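Side-chain contacts in tartrate dehydrogenase/decarboxylase (Pseudomonas putida, PDB 3FLK), which oxidises tartrate with NAD+ and also oxidatively decarboxylates D-malate to pyruvate and converts meso-tartrate to D-glycerate, using magnesium or manganese: residues N194-A197 with I198-Y202; Q222-D225 with I226-R230; S252-G255 with P256-G260. The protein carries 1 engineered substitution. All coordinates share one frame; numbering follows the deposited sequence.

Contact 1 of 3, residues N194-A197 with I198-Y202; sequences NGMA and ISMPY. With NAI (1,4-dihydronicotinamide adenine dinucleotide), chain N.
Where the loop after strand 186-191 turns into helix 199-211, in the beta-alpha-beta unit that borders the NADH site at the dimer interface, Met196 and Ala197 pack back on Met200 and Pro201 of the first helical turn. Proline suits that turn, whose N-H groups have no helical carbonyl before them to bond. Its ring lies across two backbone oxygens: Pro201 CD is 3.1 Å from Met196 O, and Pro201 CG is 3.3 Å from Ala197 O. Met196 and Met200, both modelled as selenomethionine, run across each other at a slant, with Met196 CE against Met200 CG at 3.6 Å. Met196 reaches there by starting beside its backbone N (chi1 -78°) and bending at the next two torsions, a flexibility that lets an unbranched chain curl back over the first helical turn. The same methyl, Met196 CE, lies 3.6 Å from Ser199 OG, and Phe247 of helix 245-258 touches both methionines, while Gln159 of the second subunit packs on Met196.

Asn194 faces the cofactor instead. Its amide has both a donor and an acceptor, and both are used: Asn194 ND2 gives a nearly straight bond (166°) to O2D of the nicotinamide ribose at 3.1 Å, while OD1 takes bonds from Gly195 N and Lys192 NZ. With an alanine here, the nicotinamide-ribose hydroxyl would probably lose this donor, and Gly195 N and Lys192 NZ their shared acceptor. The bond from Gly195 N to Asn194 OD1 is short, 2.7 Å, yet bent, its N-H meeting the oxygen at 132°.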
loop_
_atom_site.group_PDB
_atom_site.type_symbol
_atom_site.label_atom_id
_atom_site.label_comp_id
_atom_site.label_asym_id
_atom_site.label_seq_id
_atom_site.Cartn_x
_atom_site.Cartn_y
_atom_site.Cartn_z
ATOM N N ASN A 194 14.072 -3.059 4.225
ATOM C CA ASN A 194 14.988 -1.924 4.260
ATOM C C ASN A 194 14.585 -0.896 5.318
ATOM O O ASN A 194 15.390 -0.550 6.181
ATOM C CB ASN A 194 15.208 -1.291 2.871
ATOM C CG ASN A 194 13.914 -1.053 2.093
ATOM O OD1 ASN A 194 12.823 -0.978 2.659
ATOM N ND2 ASN A 194 14.047 -0.917 0.777
ATOM N N GLY A 195 13.331 -0.447 5.267
ATOM C CA GLY A 195 12.822 0.583 6.177
ATOM C C GLY A 195 12.508 0.109 7.586
ATOM O O GLY A 195 12.804 0.803 8.559
HETATM N N MSE A 196 11.886 -1.062 7.696
HETATM C CA MSE A 196 11.613 -1.669 8.998
HETATM C C MSE A 196 12.748 -2.633 9.340
HETATM O O MSE A 196 12.800 -3.753 8.833
HETATM C CB MSE A 196 10.245 -2.355 8.995
HETATM C CG MSE A 196 9.082 -1.373 9.133
HETATM SE SE MSE A 196 7.561 -1.795 7.993
HETATM C CE MSE A 196 6.947 -3.442 8.829
ATOM N N ALA A 197 13.653 -2.177 10.202
ATOM C CA ALA A 197 14.962 -2.815 10.382
ATOM C C ALA A 197 14.981 -4.091 11.228
ATOM O O ALA A 197 15.975 -4.819 11.223
ATOM C CB ALA A 197 15.968 -1.800 10.925
ATOM N N ILE A 198 13.897 -4.359 11.951
ATOM C CA ILE A 198 13.846 -5.500 12.870
ATOM C C ILE A 198 12.787 -6.533 12.468
ATOM O O ILE A 198 13.097 -7.715 12.300
ATOM C CB ILE A 198 13.646 -5.043 14.344
ATOM C CG1 ILE A 198 14.741 -4.049 14.745
ATOM C CG2 ILE A 198 13.647 -6.241 15.298
ATOM C CD1 ILE A 198 14.499 -3.362 16.059
ATOM N N SER A 199 11.546 -6.078 12.303
ATOM C CA SER A 199 10.422 -6.964 12.007
ATOM C C SER A 199 10.539 -7.646 10.642
ATOM O O SER A 199 10.348 -8.858 10.534
ATOM C CB SER A 199 9.100 -6.196 12.095
ATOM O OG SER A 199 9.056 -5.151 11.138
HETATM N N MSE A 200 10.857 -6.866 9.611
HETATM C CA MSE A 200 10.866 -7.386 8.243
HETATM C C MSE A 200 12.067 -8.272 7.863
HETATM O O MSE A 200 11.879 -9.272 7.168
HETATM C CB MSE A 200 10.643 -6.273 7.215
HETATM C CG MSE A 200 9.212 -5.725 7.159
HETATM SE SE MSE A 200 7.759 -7.040 6.954
HETATM C CE MSE A 200 8.634 -8.388 5.891
ATOM N N PRO A 201 13.298 -7.911 8.292
ATOM C CA PRO A 201 14.397 -8.871 8.115
ATOM C C PRO A 201 14.097 -10.221 8.765
ATOM O O PRO A 201 14.484 -11.257 8.231
ATOM C CB PRO A 201 15.572 -8.184 8.813
ATOM C CG PRO A 201 15.264 -6.734 8.687
ATOM C CD PRO A 201 13.781 -6.655 8.897
ATOM N N TYR A 202 13.394 -10.197 9.894
ATOM C CA TYR A 202 12.985 -11.418 10.578
ATOM C C TYR A 202 11.951 -12.218 9.777
ATOM O O TYR A 202 12.067 -13.440 9.651
ATOM C CB TYR A 202 12.449 -11.104 11.975
ATOM C CG TYR A 202 11.960 -12.330 12.705
ATOM C CD1 TYR A 202 12.863 -13.241 13.257
ATOM C CD2 TYR A 202 10.595 -12.590 12.830
ATOM C CE1 TYR A 202 12.416 -14.376 13.919
ATOM C CE2 TYR A 202 10.140 -13.722 13.494
ATOM C CZ TYR A 202 11.056 -14.608 14.035
ATOM O OH TYR A 202 10.607 -15.728 14.689
HETATM P PA NAI N . 13.777 -0.773 -7.287
HETATM O O1A NAI N . 13.164 0.574 -7.350
HETATM O O2A NAI N . 15.253 -0.686 -7.304
HETATM O O5B NAI N . 13.287 -1.658 -8.536
HETATM C C5B NAI N . 11.971 -2.152 -8.640
HETATM C C4B NAI N . 11.645 -2.515 -10.088
HETATM O O4B NAI N . 11.529 -1.349 -10.883
HETATM C C3B NAI N . 12.729 -3.376 -10.718
HETATM O O3B NAI N . 12.108 -4.378 -11.489
HETATM C C2B NAI N . 13.506 -2.417 -11.597
HETATM O O2B NAI N . 14.027 -3.032 -12.754
HETATM C C1B NAI N . 12.491 -1.331 -11.923
HETATM N N9A NAI N . 13.146 -0.016 -11.989
HETATM C C8A NAI N . 13.604 0.731 -10.933
HETATM N N7A NAI N . 14.136 1.875 -11.415
HETATM C C5A NAI N . 14.023 1.872 -12.756
HETATM C C6A NAI N . 14.403 2.791 -13.728
HETATM N N6A NAI N . 14.946 3.955 -13.380
HETATM N N1A NAI N . 14.149 2.510 -15.057
HETATM C C2A NAI N . 13.530 1.328 -15.418
HETATM N N3A NAI N . 13.159 0.419 -14.444
HETATM C C4A NAI N . 13.400 0.689 -13.135
HETATM O O3 NAI N . 13.209 -1.465 -5.951
HETATM P PN NAI N . 13.578 -2.922 -5.379
HETATM O O1N NAI N . 13.880 -3.839 -6.502
HETATM O O2N NAI N . 12.501 -3.260 -4.426
HETATM O O5D NAI N . 14.907 -2.642 -4.517
HETATM C C5D NAI N . 16.204 -2.871 -5.028
HETATM C C4D NAI N . 17.238 -2.283 -4.071
HETATM O O4D NAI N . 17.118 -0.873 -4.016
HETATM C C3D NAI N . 17.067 -2.789 -2.648
HETATM O O3D NAI N . 18.346 -3.047 -2.118
HETATM C C2D NAI N . 16.416 -1.629 -1.916
HETATM O O2D NAI N . 16.754 -1.618 -0.550
HETATM C C1D NAI N . 16.966 -0.431 -2.676
HETATM N N1N NAI N . 16.122 0.784 -2.660
HETATM C C2N NAI N . 16.732 1.988 -2.424
HETATM C C3N NAI N . 15.994 3.170 -2.414
HETATM C C7N NAI N . 16.714 4.486 -2.374
HETATM O O7N NAI N . 18.095 4.518 -2.653
HETATM N N7N NAI N . 16.038 5.600 -2.080
HETATM C C4N NAI N . 14.620 3.119 -2.655
HETATM C C5N NAI N . 14.004 1.890 -2.901
HETATM C C6N NAI N . 14.769 0.724 -2.905
#

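Contact 2 of 3, residues Q222-D225 with I226-R230; sequences QHID and ILCAR. With MG (magnesium ion), chain I; NAI (1,4-dihydronicotinamide adenine dinucleotide), chain N.
Gln222, at the end of edge strand 218-223, lies against Leu227 and Arg230 of helix 224-233, which follows at once in this strand-to-helix turn of the mixed sheet of the isocitrate/isopropylmalate dehydrogenase fold. Its long side chain runs extended beyond CG, bringing Gln222 CD to 3.4 Å from Arg230 NH1. The amide and guanidinium planes stand nearly perpendicular, 86° apart. Leu227 packs its side chain on Thr188 and Ala190 of the neighbouring strand 186-191, and its N-H binds His223 O at 2.9 Å, the first bond of a helix for which His223 is the N-cap residue. The ring of His223 points elsewhere, NE2 bonding Asp86 of the second subunit.

Ile226 is placed to face the cofactor. Ile226 CG1, anti to the backbone N (chi1 -164°), meets NADH C5B at 3.4 Å and also sits over one face of the Arg230 guanidinium, toward the rim; Ile226 CG2 turns back to His223 O, 3.4 Å away. A branched apolar residue can thus serve both surfaces. Asp225 divides its carboxylate: OD2 binds magnesium at 2.0 Å, with two waters, Asp249 of the second subunit and further ligands from outside, while OD1 takes the Ile226 N-H at 2.7 Å from above the carboxylate plane, which limits its rotation. The bound oxalate also touches Asp225. Arg230 reaches the adenosine ribose by a weak bond, NH2 to NADH O3B at 2.8 Å.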
loop_
_atom_site.group_PDB
_atom_site.type_symbol
_atom_site.label_atom_id
_atom_site.label_comp_id
_atom_site.label_asym_id
_atom_site.label_seq_id
_atom_site.Cartn_x
_atom_site.Cartn_y
_atom_site.Cartn_z
ATOM N N GLN A 222 9.226 -9.230 -2.296
ATOM C CA GLN A 222 9.136 -7.911 -2.895
ATOM C C GLN A 222 8.817 -6.897 -1.814
ATOM O O GLN A 222 7.940 -7.131 -0.975
ATOM C CB GLN A 222 8.064 -7.883 -3.991
ATOM C CG GLN A 222 8.378 -8.764 -5.202
ATOM C CD GLN A 222 7.348 -8.666 -6.313
ATOM O OE1 GLN A 222 7.121 -9.632 -7.044
ATOM N NE2 GLN A 222 6.724 -7.500 -6.452
ATOM N N HIS A 223 9.545 -5.783 -1.823
ATOM C CA HIS A 223 9.229 -4.672 -0.941
ATOM C C HIS A 223 7.816 -4.191 -1.265
ATOM O O HIS A 223 7.411 -4.187 -2.428
ATOM C CB HIS A 223 10.243 -3.536 -1.089
ATOM C CG HIS A 223 11.618 -3.877 -0.595
ATOM N ND1 HIS A 223 11.862 -4.329 0.684
ATOM C CD2 HIS A 223 12.825 -3.811 -1.206
ATOM C CE1 HIS A 223 13.157 -4.538 0.837
ATOM N NE2 HIS A 223 13.765 -4.228 -0.294
ATOM N N ILE A 224 7.078 -3.801 -0.232
ATOM C CA ILE A 224 5.656 -3.475 -0.366
ATOM C C ILE A 224 5.377 -2.373 -1.394
ATOM O O ILE A 224 4.384 -2.444 -2.115
ATOM C CB ILE A 224 4.982 -3.186 1.019
ATOM C CG1 ILE A 224 3.454 -3.050 0.886
ATOM C CG2 ILE A 224 5.595 -1.959 1.707
ATOM C CD1 ILE A 224 2.731 -4.346 0.517
ATOM N N ASP A 225 6.259 -1.378 -1.480
ATOM C CA ASP A 225 6.064 -0.277 -2.424
ATOM C C ASP A 225 6.063 -0.746 -3.883
ATOM O O ASP A 225 5.130 -0.441 -4.629
ATOM C CB ASP A 225 7.037 0.890 -2.173
ATOM C CG ASP A 225 8.508 0.495 -2.297
ATOM O OD1 ASP A 225 8.838 -0.709 -2.324
ATOM O OD2 ASP A 225 9.345 1.419 -2.362
ATOM N N ILE A 226 7.076 -1.518 -4.273
ATOM C CA ILE A 226 7.154 -2.022 -5.644
ATOM C C ILE A 226 6.150 -3.154 -5.911
ATOM O O ILE A 226 5.709 -3.336 -7.045
ATOM C CB ILE A 226 8.608 -2.425 -6.055
ATOM C CG1 ILE A 226 8.722 -2.578 -7.579
ATOM C CG2 ILE A 226 9.067 -3.696 -5.331
ATOM C CD1 ILE A 226 8.480 -1.287 -8.374
ATOM N N LEU A 227 5.783 -3.893 -4.867
ATOM C CA LEU A 227 4.753 -4.919 -4.983
ATOM C C LEU A 227 3.414 -4.295 -5.391
ATOM O O LEU A 227 2.763 -4.775 -6.315
ATOM C CB LEU A 227 4.617 -5.703 -3.674
ATOM C CG LEU A 227 3.605 -6.851 -3.569
ATOM C CD1 LEU A 227 3.720 -7.828 -4.722
ATOM C CD2 LEU A 227 3.797 -7.580 -2.261
ATOM N N CYS A 228 3.024 -3.219 -4.707
ATOM C CA CYS A 228 1.828 -2.460 -5.077
ATOM C C CYS A 228 1.881 -1.971 -6.526
ATOM O O CYS A 228 0.892 -2.068 -7.254
ATOM C CB CYS A 228 1.616 -1.286 -4.117
ATOM S SG CYS A 228 1.064 -1.806 -2.482
ATOM N N ALA A 229 3.043 -1.459 -6.935
ATOM C CA ALA A 229 3.277 -1.028 -8.312
ATOM C C ALA A 229 3.075 -2.169 -9.319
ATOM O O ALA A 229 2.489 -1.966 -10.383
ATOM C CB ALA A 229 4.678 -0.434 -8.451
ATOM N N ARG A 230 3.545 -3.361 -8.959
ATOM C CA ARG A 230 3.441 -4.540 -9.823
ATOM C C ARG A 230 2.026 -5.115 -9.919
ATOM O O ARG A 230 1.680 -5.740 -10.922
ATOM C CB ARG A 230 4.439 -5.621 -9.391
ATOM C CG ARG A 230 5.883 -5.285 -9.749
ATOM C CD ARG A 230 6.812 -6.478 -9.568
ATOM N NE ARG A 230 8.168 -6.167 -10.025
ATOM C CZ ARG A 230 9.236 -6.089 -9.235
ATOM N NH1 ARG A 230 9.130 -6.317 -7.930
ATOM N NH2 ARG A 230 10.416 -5.794 -9.756
HETATM MG MG MG I . 9.958 3.354 -2.120
HETATM P PA NAI N . 13.777 -0.773 -7.287
HETATM O O1A NAI N . 13.164 0.574 -7.350
HETATM O O2A NAI N . 15.253 -0.686 -7.304
HETATM O O5B NAI N . 13.287 -1.658 -8.536
HETATM C C5B NAI N . 11.971 -2.152 -8.640
HETATM C C4B NAI N . 11.645 -2.515 -10.088
HETATM O O4B NAI N . 11.529 -1.349 -10.883
HETATM C C3B NAI N . 12.729 -3.376 -10.718
HETATM O O3B NAI N . 12.108 -4.378 -11.489
HETATM C C2B NAI N . 13.506 -2.417 -11.597
HETATM O O2B NAI N . 14.027 -3.032 -12.754
HETATM C C1B NAI N . 12.491 -1.331 -11.923
HETATM N N9A NAI N . 13.146 -0.016 -11.989
HETATM C C8A NAI N . 13.604 0.731 -10.933
HETATM N N7A NAI N . 14.136 1.875 -11.415
HETATM C C5A NAI N . 14.023 1.872 -12.756
HETATM C C6A NAI N . 14.403 2.791 -13.728
HETATM N N6A NAI N . 14.946 3.955 -13.380
HETATM N N1A NAI N . 14.149 2.510 -15.057
HETATM C C2A NAI N . 13.530 1.328 -15.418
HETATM N N3A NAI N . 13.159 0.419 -14.444
HETATM C C4A NAI N . 13.400 0.689 -13.135
HETATM O O3 NAI N . 13.209 -1.465 -5.951
HETATM P PN NAI N . 13.578 -2.922 -5.379
HETATM O O1N NAI N . 13.880 -3.839 -6.502
HETATM O O2N NAI N . 12.501 -3.260 -4.426
HETATM O O5D NAI N . 14.907 -2.642 -4.517
HETATM C C5D NAI N . 16.204 -2.871 -5.028
HETATM C C4D NAI N . 17.238 -2.283 -4.071
HETATM O O4D NAI N . 17.118 -0.873 -4.016
HETATM C C3D NAI N . 17.067 -2.789 -2.648
HETATM O O3D NAI N . 18.346 -3.047 -2.118
HETATM C C2D NAI N . 16.416 -1.629 -1.916
HETATM O O2D NAI N . 16.754 -1.618 -0.550
HETATM C C1D NAI N . 16.966 -0.431 -2.676
HETATM N N1N NAI N . 16.122 0.784 -2.660
HETATM C C2N NAI N . 16.732 1.988 -2.424
HETATM C C3N NAI N . 15.994 3.170 -2.414
HETATM C C7N NAI N . 16.714 4.486 -2.374
HETATM O O7N NAI N . 18.095 4.518 -2.653
HETATM N N7N NAI N . 16.038 5.600 -2.080
HETATM C C4N NAI N . 14.620 3.119 -2.655
HETATM C C5N NAI N . 14.004 1.890 -2.901
HETATM C C6N NAI N . 14.769 0.724 -2.905
HETATM O O HOH W 1 11.056 3.360 -3.837
HETATM O O HOH W 2 8.427 4.539 -2.959
#

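Contact 3 of 3, residues S252-G255 with P256-G260; sequences SDLG and PACAG
Leu254 O accepts the N-H of Cys258 at 3.0 Å, and two more helical bonds flank it: Ala257 N reaches Asp253 O at 3.2 Å, and Ala259 N reaches Gly255 O, also at 3.2 Å. The bond missing from the ladder is the one Pro256 cannot make. Ser252 O, buried and without a partner in the model, lies 3.2 Å from Pro256 CG, and helix 245-258 kinks there. Ser252 OG accepts from Arg108 and can offer its hydrogen to the backbone oxygen of Gly248 or Asp249. Asp253, by similarity a metal ligand, has its side chain about 4 Å (nearest atoms) from a bound magnesium ion and packed on Asp225 of the second subunit.

Gly255 suits the position before the proline, because a CB would fall only 2.9 Å from Pro256 CD. The helix ends in a Schellman motif, where Gly260 takes a positive phi (123°) that would jam any CB against the preceding carbonyl O; its N-H returns to Ala257 O at 3.0 Å. As elsewhere in this family, helices 245-258 and 224-233 of both subunits pack in a four-helix bundle at the dimer interface, and small residues fit it: Ala257 rests on Ala229 of the second subunit. Leu254 packs on Cys228 of its own chain and Val232 of the second subunit. Cys258 turns its sulfur beside its backbone N (chi1 -66°), leaving SG 4.4 Å from Leu254 CD1.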
loop_
_atom_site.group_PDB
_atom_site.type_symbol
_atom_site.label_atom_id
_atom_site.label_comp_id
_atom_site.label_asym_id
_atom_site.label_seq_id
_atom_site.Cartn_x
_atom_site.Cartn_y
_atom_site.Cartn_z
ATOM N N SER A 252 -5.234 -6.424 -0.429
ATOM C CA SER A 252 -6.576 -6.974 -0.659
ATOM C C SER A 252 -7.665 -5.929 -0.937
ATOM O O SER A 252 -8.816 -6.289 -1.184
ATOM C CB SER A 252 -6.990 -7.897 0.492
ATOM O OG SER A 252 -7.078 -7.191 1.718
ATOM N N ASP A 253 -7.314 -4.644 -0.872
ATOM C CA ASP A 253 -8.157 -3.597 -1.462
ATOM C C ASP A 253 -7.630 -3.240 -2.849
ATOM O O ASP A 253 -8.406 -3.044 -3.788
ATOM C CB ASP A 253 -8.224 -2.344 -0.578
ATOM C CG ASP A 253 -9.484 -2.288 0.283
ATOM O OD1 ASP A 253 -10.024 -3.355 0.646
ATOM O OD2 ASP A 253 -9.931 -1.167 0.613
ATOM N N LEU A 254 -6.305 -3.181 -2.974
ATOM C CA LEU A 254 -5.653 -2.820 -4.233
ATOM C C LEU A 254 -5.904 -3.835 -5.351
ATOM O O LEU A 254 -6.251 -3.452 -6.475
ATOM C CB LEU A 254 -4.146 -2.628 -4.020
ATOM C CG LEU A 254 -3.300 -2.246 -5.237
ATOM C CD1 LEU A 254 -3.732 -0.912 -5.822
ATOM C CD2 LEU A 254 -1.831 -2.205 -4.863
ATOM N N GLY A 255 -5.712 -5.115 -5.039
ATOM C CA GLY A 255 -5.942 -6.209 -5.988
ATOM C C GLY A 255 -7.307 -6.175 -6.666
ATOM O O GLY A 255 -7.383 -6.095 -7.894
ATOM N N PRO A 256 -8.394 -6.269 -5.876
ATOM C CA PRO A 256 -9.760 -6.138 -6.399
ATOM C C PRO A 256 -10.006 -4.843 -7.170
ATOM O O PRO A 256 -10.742 -4.859 -8.157
ATOM C CB PRO A 256 -10.621 -6.180 -5.137
ATOM C CG PRO A 256 -9.819 -6.978 -4.189
ATOM C CD PRO A 256 -8.400 -6.568 -4.435
ATOM N N ALA A 257 -9.395 -3.740 -6.732
ATOM C CA ALA A 257 -9.507 -2.464 -7.447
ATOM C C ALA A 257 -8.952 -2.563 -8.869
ATOM O O ALA A 257 -9.546 -2.029 -9.806
ATOM C CB ALA A 257 -8.813 -1.349 -6.682
ATOM N N CYS A 258 -7.819 -3.249 -9.021
ATOM C CA CYS A 258 -7.235 -3.508 -10.341
ATOM C C CYS A 258 -8.188 -4.331 -11.209
ATOM O O CYS A 258 -8.253 -4.144 -12.426
ATOM C CB CYS A 258 -5.890 -4.227 -10.204
ATOM S SG CYS A 258 -4.599 -3.229 -9.432
ATOM N N ALA A 259 -8.929 -5.227 -10.563
ATOM C CA ALA A 259 -9.936 -6.052 -11.226
ATOM C C ALA A 259 -11.266 -5.315 -11.438
ATOM O O ALA A 259 -12.196 -5.869 -12.030
ATOM C CB ALA A 259 -10.147 -7.351 -10.451
ATOM N N GLY A 260 -11.358 -4.078 -10.948
ATOM C CA GLY A 260 -12.476 -3.198 -11.290
ATOM C C GLY A 260 -13.319 -2.637 -10.157
ATOM O O GLY A 260 -13.957 -1.598 -10.323
#

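How the contacts relate
The three contacts follow one another along the chain, and all touch the second subunit. Contacts 1 and 2 have centres about 16 Å apart and flank the excursion through helix 199-211 that joins parallel neighbours 186-191 and 218-223 at one edge of the sheet; they meet where Asn194 ND2 lies 3.5 Å from His223 NE2, and both reach the same NADH. Contact 3, its centre about 14 Å from that of contact 2, lies on helix 245-258, which packs beside helix 224-233. Contacts 1 and 3 do not touch. Contacts 1 and 2 thus supply one subunit's share of a cofactor and metal site that the second completes; the contact 3 helix brings metal-site aspartates to the interface.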